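Local coordinates for protein ComZ (Thermus thermophilus, PDB 6QVI) that probably serves as a DNA receptor at the tip of the competence pilus, carrying a beta-solenoid domain on a pseudopilin-like domain, at residues Y216-V221 and D245-N250; P274-L279 and P451-G456; A281-D286 and L507-R512. One frame throughout, in Å; residues are numbered along the deposited sequence.

Interaction 1: residues Y216-V221 and D245-N250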
# COMPACT_ATOMS: atom_id res chain seq x y z
N TYR A 216 17.68 0.95 -5.12
CA TYR A 216 19.09 0.73 -5.36
C TYR A 216 19.31 0.25 -6.76
O TYR A 216 18.85 -0.79 -7.11
CB TYR A 216 19.65 -0.33 -4.44
CG TYR A 216 19.75 0.05 -3.00
CD1 TYR A 216 20.55 1.08 -2.59
CD2 TYR A 216 19.07 -0.64 -2.05
CE1 TYR A 216 20.64 1.42 -1.27
CE2 TYR A 216 19.15 -0.30 -0.73
CZ TYR A 216 19.93 0.73 -0.35
OH TYR A 216 20.00 1.06 0.96
N GLY A 217 20.03 1.02 -7.56
CA GLY A 217 20.32 0.62 -8.92
C GLY A 217 19.90 1.58 -10.01
O GLY A 217 19.29 2.58 -9.73
N LYS A 218 20.27 1.27 -11.24
CA LYS A 218 19.92 2.01 -12.44
C LYS A 218 18.83 1.26 -13.21
O LYS A 218 18.41 0.17 -12.84
CB LYS A 218 21.16 2.24 -13.30
CG LYS A 218 22.33 2.84 -12.54
CD LYS A 218 23.62 2.56 -13.26
CE LYS A 218 23.80 3.57 -14.34
NZ LYS A 218 24.19 4.87 -13.72
N ILE A 219 18.32 1.90 -14.27
CA ILE A 219 17.34 1.31 -15.17
C ILE A 219 17.63 1.82 -16.57
O ILE A 219 18.11 2.94 -16.76
CB ILE A 219 15.88 1.63 -14.82
CG1 ILE A 219 15.55 3.10 -15.07
CG2 ILE A 219 15.55 1.25 -13.38
CD1 ILE A 219 14.11 3.34 -15.38
N SER A 220 17.35 0.96 -17.55
CA SER A 220 17.51 1.30 -18.96
C SER A 220 16.15 1.17 -19.63
O SER A 220 15.36 0.29 -19.29
CB SER A 220 18.53 0.39 -19.66
OG SER A 220 19.01 0.96 -20.87
N VAL A 221 15.86 2.06 -20.57
CA VAL A 221 14.57 2.07 -21.23
C VAL A 221 14.80 2.21 -22.73
O VAL A 221 15.30 3.25 -23.20
CB VAL A 221 13.66 3.18 -20.68
CG1 VAL A 221 12.56 3.50 -21.67
CG2 VAL A 221 13.07 2.75 -19.36
N ASP A 245 20.92 7.74 -13.09
CA ASP A 245 20.67 6.31 -13.16
C ASP A 245 19.38 5.96 -13.88
O ASP A 245 18.89 4.83 -13.77
CB ASP A 245 20.66 5.71 -11.74
CG ASP A 245 22.00 5.89 -11.01
OD1 ASP A 245 22.02 5.84 -9.76
OD2 ASP A 245 23.03 6.10 -11.69
N ILE A 246 18.83 6.91 -14.63
CA ILE A 246 17.73 6.68 -15.54
C ILE A 246 18.32 6.75 -16.94
O ILE A 246 18.47 7.83 -17.50
CB ILE A 246 16.58 7.67 -15.29
CG1 ILE A 246 16.16 7.57 -13.82
CG2 ILE A 246 15.41 7.40 -16.17
CD1 ILE A 246 15.09 8.53 -13.42
N THR A 247 18.77 5.61 -17.46
CA THR A 247 19.41 5.43 -18.76
C THR A 247 18.40 4.99 -19.83
O THR A 247 17.36 4.39 -19.54
CB THR A 247 20.51 4.35 -18.60
OG1 THR A 247 21.57 4.81 -17.75
CG2 THR A 247 21.08 3.82 -19.92
N GLY A 248 18.76 5.23 -21.09
CA GLY A 248 18.06 4.65 -22.22
C GLY A 248 17.80 5.60 -23.37
O GLY A 248 17.83 6.82 -23.24
N GLU A 249 17.50 5.01 -24.54
CA GLU A 249 17.11 5.76 -25.72
C GLU A 249 15.86 6.60 -25.52
O GLU A 249 15.64 7.55 -26.27
CB GLU A 249 16.87 4.81 -26.89
CG GLU A 249 18.13 4.15 -27.44
CD GLU A 249 17.86 3.22 -28.63
OE1 GLU A 249 18.84 2.67 -29.18
OE2 GLU A 249 16.67 3.01 -29.00
N ASN A 250 15.02 6.25 -24.55
CA ASN A 250 13.67 6.78 -24.50
C ASN A 250 13.43 7.75 -23.35
O ASN A 250 12.27 8.12 -23.11
CB ASN A 250 12.68 5.62 -24.38
CG ASN A 250 12.68 4.68 -25.58
OD1 ASN A 250 13.61 4.66 -26.40
ND2 ASN A 250 11.64 3.87 -25.67

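Interaction 2: residues P274-L279 and P451-G456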
# COMPACT_ATOMS: atom_id res chain seq x y z
N PRO A 274 10.93 1.34 3.18
CA PRO A 274 10.67 -0.01 3.63
C PRO A 274 11.44 -1.02 2.88
O PRO A 274 11.59 -0.90 1.70
CB PRO A 274 9.22 -0.20 3.29
CG PRO A 274 9.05 0.61 2.09
CD PRO A 274 9.86 1.83 2.31
N PRO A 275 11.92 -2.03 3.56
CA PRO A 275 12.64 -3.13 2.95
C PRO A 275 11.67 -4.18 2.49
O PRO A 275 10.52 -4.12 2.81
CB PRO A 275 13.45 -3.66 4.10
CG PRO A 275 12.57 -3.43 5.25
CD PRO A 275 11.90 -2.14 5.02
N PHE A 276 12.13 -5.14 1.72
CA PHE A 276 11.25 -6.17 1.26
C PHE A 276 10.83 -6.91 2.49
O PHE A 276 11.64 -7.32 3.26
CB PHE A 276 11.97 -7.09 0.29
CG PHE A 276 11.14 -8.20 -0.21
CD1 PHE A 276 10.11 -7.96 -1.04
CD2 PHE A 276 11.39 -9.47 0.17
CE1 PHE A 276 9.33 -8.97 -1.48
CE2 PHE A 276 10.62 -10.48 -0.27
CZ PHE A 276 9.59 -10.24 -1.10
N PRO A 277 9.54 -7.05 2.69
CA PRO A 277 9.05 -7.71 3.88
C PRO A 277 9.30 -9.18 3.83
O PRO A 277 9.02 -9.82 2.86
CB PRO A 277 7.59 -7.39 3.87
CG PRO A 277 7.26 -7.17 2.47
CD PRO A 277 8.46 -6.66 1.79
N THR A 278 9.81 -9.72 4.92
CA THR A 278 10.15 -11.13 5.00
C THR A 278 9.56 -11.72 6.27
O THR A 278 9.45 -11.05 7.29
CB THR A 278 11.66 -11.41 5.00
OG1 THR A 278 12.26 -10.70 6.08
CG2 THR A 278 12.29 -10.99 3.70
N LEU A 279 9.27 -13.03 6.22
CA LEU A 279 8.68 -13.71 7.36
C LEU A 279 9.55 -13.61 8.61
O LEU A 279 9.01 -13.61 9.73
CB LEU A 279 8.44 -15.18 7.02
CG LEU A 279 7.25 -15.58 6.13
CD1 LEU A 279 5.97 -14.99 6.68
CD2 LEU A 279 7.49 -15.09 4.73
N PRO A 451 -4.88 -9.59 -3.30
CA PRO A 451 -3.53 -9.09 -3.03
C PRO A 451 -2.68 -10.30 -2.66
O PRO A 451 -3.14 -11.20 -1.95
CB PRO A 451 -3.71 -8.14 -1.84
CG PRO A 451 -4.85 -8.73 -1.11
CD PRO A 451 -5.78 -9.36 -2.16
N VAL A 452 -1.48 -10.36 -3.23
CA VAL A 452 -0.64 -11.54 -3.16
C VAL A 452 0.76 -11.19 -2.68
O VAL A 452 1.38 -10.23 -3.16
CB VAL A 452 -0.63 -12.17 -4.56
CG1 VAL A 452 0.65 -12.95 -4.79
CG2 VAL A 452 -1.91 -13.01 -4.78
N TYR A 453 1.31 -12.02 -1.78
CA TYR A 453 2.72 -11.96 -1.37
C TYR A 453 3.41 -13.30 -1.65
O TYR A 453 2.99 -14.34 -1.13
CB TYR A 453 2.90 -11.68 0.12
CG TYR A 453 4.34 -11.78 0.58
CD1 TYR A 453 4.82 -12.96 1.11
CD2 TYR A 453 5.25 -10.75 0.38
CE1 TYR A 453 6.12 -13.09 1.52
CE2 TYR A 453 6.57 -10.87 0.80
CZ TYR A 453 6.99 -12.07 1.37
OH TYR A 453 8.28 -12.29 1.80
N ALA A 454 4.53 -13.24 -2.36
CA ALA A 454 5.38 -14.39 -2.60
C ALA A 454 6.79 -14.07 -2.11
O ALA A 454 7.49 -13.25 -2.71
CB ALA A 454 5.40 -14.77 -4.08
N GLY A 455 7.21 -14.76 -1.04
CA GLY A 455 8.58 -14.61 -0.57
C GLY A 455 9.61 -14.95 -1.62
O GLY A 455 10.67 -14.33 -1.66
N GLY A 456 9.27 -15.86 -2.54
CA GLY A 456 10.21 -16.23 -3.58
C GLY A 456 9.90 -15.49 -4.87
O GLY A 456 10.12 -14.27 -4.94

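Interaction 3: residues A281-D286 and L507-R512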
# COMPACT_ATOMS: atom_id res chain seq x y z
N ALA A 281 11.61 -11.14 9.57
CA ALA A 281 11.90 -9.81 10.05
C ALA A 281 10.64 -9.22 10.65
O ALA A 281 9.52 -9.62 10.29
CB ALA A 281 12.43 -8.91 8.92
N LYS A 282 10.82 -8.26 11.56
CA LYS A 282 9.69 -7.57 12.15
C LYS A 282 8.91 -6.90 11.02
O LYS A 282 9.50 -6.33 10.09
CB LYS A 282 10.16 -6.54 13.19
CG LYS A 282 9.08 -5.58 13.68
CD LYS A 282 9.61 -4.85 14.90
CE LYS A 282 9.36 -5.61 16.21
NZ LYS A 282 7.94 -5.61 16.63
N LEU A 283 7.59 -6.99 11.08
CA LEU A 283 6.77 -6.33 10.08
C LEU A 283 5.95 -5.31 10.85
O LEU A 283 5.04 -5.67 11.60
CB LEU A 283 5.87 -7.34 9.38
CG LEU A 283 4.78 -6.81 8.45
CD1 LEU A 283 5.41 -6.45 7.08
CD2 LEU A 283 3.64 -7.82 8.30
N ASP A 284 6.24 -4.04 10.68
CA ASP A 284 5.58 -3.13 11.59
C ASP A 284 4.30 -2.76 10.84
O ASP A 284 4.33 -2.05 9.82
CB ASP A 284 6.43 -1.91 11.93
CG ASP A 284 5.72 -0.97 12.87
OD1 ASP A 284 5.57 -1.40 14.04
OD2 ASP A 284 5.22 0.10 12.47
N SER A 285 3.18 -3.27 11.34
CA SER A 285 1.87 -3.11 10.74
C SER A 285 0.89 -3.11 11.89
O SER A 285 1.21 -3.59 12.99
CB SER A 285 1.55 -4.26 9.81
OG SER A 285 1.14 -5.38 10.59
N ASP A 286 -0.34 -2.68 11.62
CA ASP A 286 -1.28 -2.54 12.73
C ASP A 286 -1.52 -3.87 13.41
O ASP A 286 -1.73 -3.91 14.62
CB ASP A 286 -2.60 -1.92 12.27
CG ASP A 286 -2.48 -0.44 11.93
OD1 ASP A 286 -1.62 0.25 12.53
OD2 ASP A 286 -3.23 0.04 11.05
N LEU A 507 -3.26 -9.59 7.79
CA LEU A 507 -1.94 -10.19 7.96
C LEU A 507 -1.05 -10.03 6.72
O LEU A 507 0.05 -10.60 6.68
CB LEU A 507 -2.07 -11.67 8.36
CG LEU A 507 -2.87 -11.94 9.64
CD1 LEU A 507 -3.01 -13.48 9.75
CD2 LEU A 507 -2.35 -11.31 10.93
N LEU A 508 -1.40 -9.14 5.85
CA LEU A 508 -0.57 -8.76 4.72
C LEU A 508 0.31 -7.56 5.12
O LEU A 508 0.06 -6.91 6.12
CB LEU A 508 -1.47 -8.37 3.55
CG LEU A 508 -1.89 -9.41 2.53
CD1 LEU A 508 -0.82 -9.62 1.47
CD2 LEU A 508 -2.20 -10.70 3.24
N PRO A 509 1.40 -7.30 4.40
CA PRO A 509 2.22 -6.12 4.72
C PRO A 509 1.51 -4.82 4.34
O PRO A 509 0.80 -4.76 3.34
CB PRO A 509 3.48 -6.33 3.87
CG PRO A 509 3.47 -7.78 3.50
CD PRO A 509 2.03 -8.15 3.38
N SER A 510 1.70 -3.78 5.16
CA SER A 510 1.25 -2.43 4.76
C SER A 510 2.50 -1.54 4.67
O SER A 510 2.88 -0.87 5.63
CB SER A 510 0.17 -1.87 5.72
OG SER A 510 0.73 -1.14 6.80
N LEU A 511 3.08 -1.48 3.47
CA LEU A 511 4.36 -0.82 3.22
C LEU A 511 4.20 0.69 3.19
O LEU A 511 3.38 1.22 2.42
CB LEU A 511 4.91 -1.30 1.89
CG LEU A 511 5.00 -2.83 1.71
CD1 LEU A 511 5.53 -3.28 0.33
CD2 LEU A 511 5.94 -3.37 2.80
N ARG A 512 5.05 1.39 3.95
CA ARG A 512 4.99 2.84 4.11
C ARG A 512 6.21 3.50 3.48
O ARG A 512 7.34 3.01 3.63
CB ARG A 512 4.95 3.25 5.60
CG ARG A 512 3.66 2.95 6.35
CD ARG A 512 3.76 3.26 7.86
NE ARG A 512 2.99 2.31 8.66
CZ ARG A 512 2.47 2.55 9.87
NH1 ARG A 512 2.63 3.73 10.46
NH2 ARG A 512 1.78 1.59 10.49

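Interaction 1: residues Y216-V221 and D245-N250
Lys218 sets CG beside its backbone N (chi1 -51°), and its chain bends at chi3 and chi4; Asp245 also has CG beside its backbone N. The pair stands at the start of a parallel beta ladder, consistent with successive coils of the beta-solenoid domain. The two side chains cross at about a right angle, and Lys218 NZ meets Asp245 OD2 at 2.6 Å in a salt bridge, from above the carboxylate plane. Asp245 OD1 accepts a hydrogen bond from Arg241 N. Strand 218-221 is the middle of three parallel strands, between 172-176 and 246-247. Ile219 N donates to Asp245 O (3.0 Å), and Ile219 O accepts from Thr247 N (2.8 Å), both nearly along the C=O axis. The hydrogen bond from Val221 N to Thr247 O is weak. Ile219 and Ile246 share one sheet face, where Val239 lies against both. Ser220 and Thr247 share the other, with Ser220 OG beside Thr247 CG2. At the backbone angles of Gly248 a CB would press on the preceding carbonyl and also run into Val221 O. Asn250 N donates a hydrogen bond to Val221 O (3.3 Å) from above the carbonyl plane, while Asn250 CB packs against Val221 CG1.

Interaction 2: residues P274-L279 and P451-G456
Strand 451-454 belongs to the parallel beta-solenoid, paired with 432-437 and 469-472, and Tyr453 projects from it to the proline-rich loop 274-279. Its CG is anti to the backbone N (chi1 173°), which sends the ring out toward the loop. Phe276 also holds CG anti to the backbone N (chi1 179°), so the two rings reach for each other tip to tip. Their planes are 26° apart, but slid so far that they barely overlap, with centroids 5.6 Å apart. The touch is therefore at the ends: Phe276 CZ lies 3.6 Å from Tyr453 CE2. At its edge, near the ring plane, Phe276 meets Ala454 O. Pro277 and Leu279 each run past the tyrosine in the opposite direction. Pro277 presents CG to Tyr453 CE2. Leu279 keeps CG beside its backbone N and brings CD2 to within 4.0 Å of Tyr453 CE1. Trp294 adds an edge-to-face ring contact with Tyr453. An alanine in place of Tyr453 would remove the ring and its hydroxyl, and the loop would probably sit less firmly on the strand. The hydroxyl makes a weak hydrogen bond to the loop backbone, from Tyr453 OH to Pro277 O, 2.8 Å long.

Interaction 3: residues A281-D286 and L507-R512
Leu283 lies obliquely across the ring of Pro509, and Arg512 brings its guanidinium up to two aspartates. These side chains join two loops that cross at 91°. Loop 281-286 leads to helix 294-301. Loop 507-512 leads from strand 491-496, on the solenoid side, toward strand 517-529, in the antiparallel sheet that is probably that of the pseudopilin-like domain. The contact thus packs a solenoid-side loop on the connection between the domains. The nearest CA atoms are those of Ser285 and Ser510, 6.1 Å apart.

Leu283 puts CG anti to its backbone N (chi1 171°), and its side chain points to the other loop. The CD1 branch does the touching, 3.7 Å from Pro509 CB. The CD2 branch is directed to the backbone of Leu508, with the carbonyl O at 4.3 Å. Trp294 packs on both Leu283 and Pro509, and its NE1 donates a hydrogen bond to Leu507 O.

Arg512 has CG beside its backbone N and a chain bent at chi3. Asp284 OD2 sits over one face of the guanidinium, offset toward the rim, 4.2 Å from Arg512 NH2. No N-H points at this oxygen. Asp286 crosses Arg512 at about a right angle, with carboxylate and guanidinium planes 70° apart. Asp286 OD1 is likewise 4.2 Å from Arg512 NH2. Asp286 also has a long, weak ion pair with Lys501.

Between the two parts Ser285 OG accepts a hydrogen bond from Cys288 N, while Ser285 CB faces Ser510 OG.

The chemistry implies loose electrostatic attraction: both acids lie beyond salt-bridge distance, so the arginine would probably help keep them ionised, without a directed bond to fix its orientation, while apolar packing supplies the closest touch.

Interactions 2 and 3 use neighbouring parts of one loop, after strand 265-266 and before helix 294-301, and their centres are about 10 Å apart. They touch: Pro277 packs on Leu283, Pro509 and Leu511, and Trp294 reaches both. Interaction 1 stands apart, its centre about 25 Å from that of interaction 2. All three are partly buried. Interaction 1 lies farthest from the middle of the chain and is strand on strand, held by backbone hydrogen bonds and a salt bridge. Interaction 2 seats loop on strand through aromatic and apolar side chains, with no exposed residue touching. Interaction 3 joins loop to loop and has its two aspartates exposed.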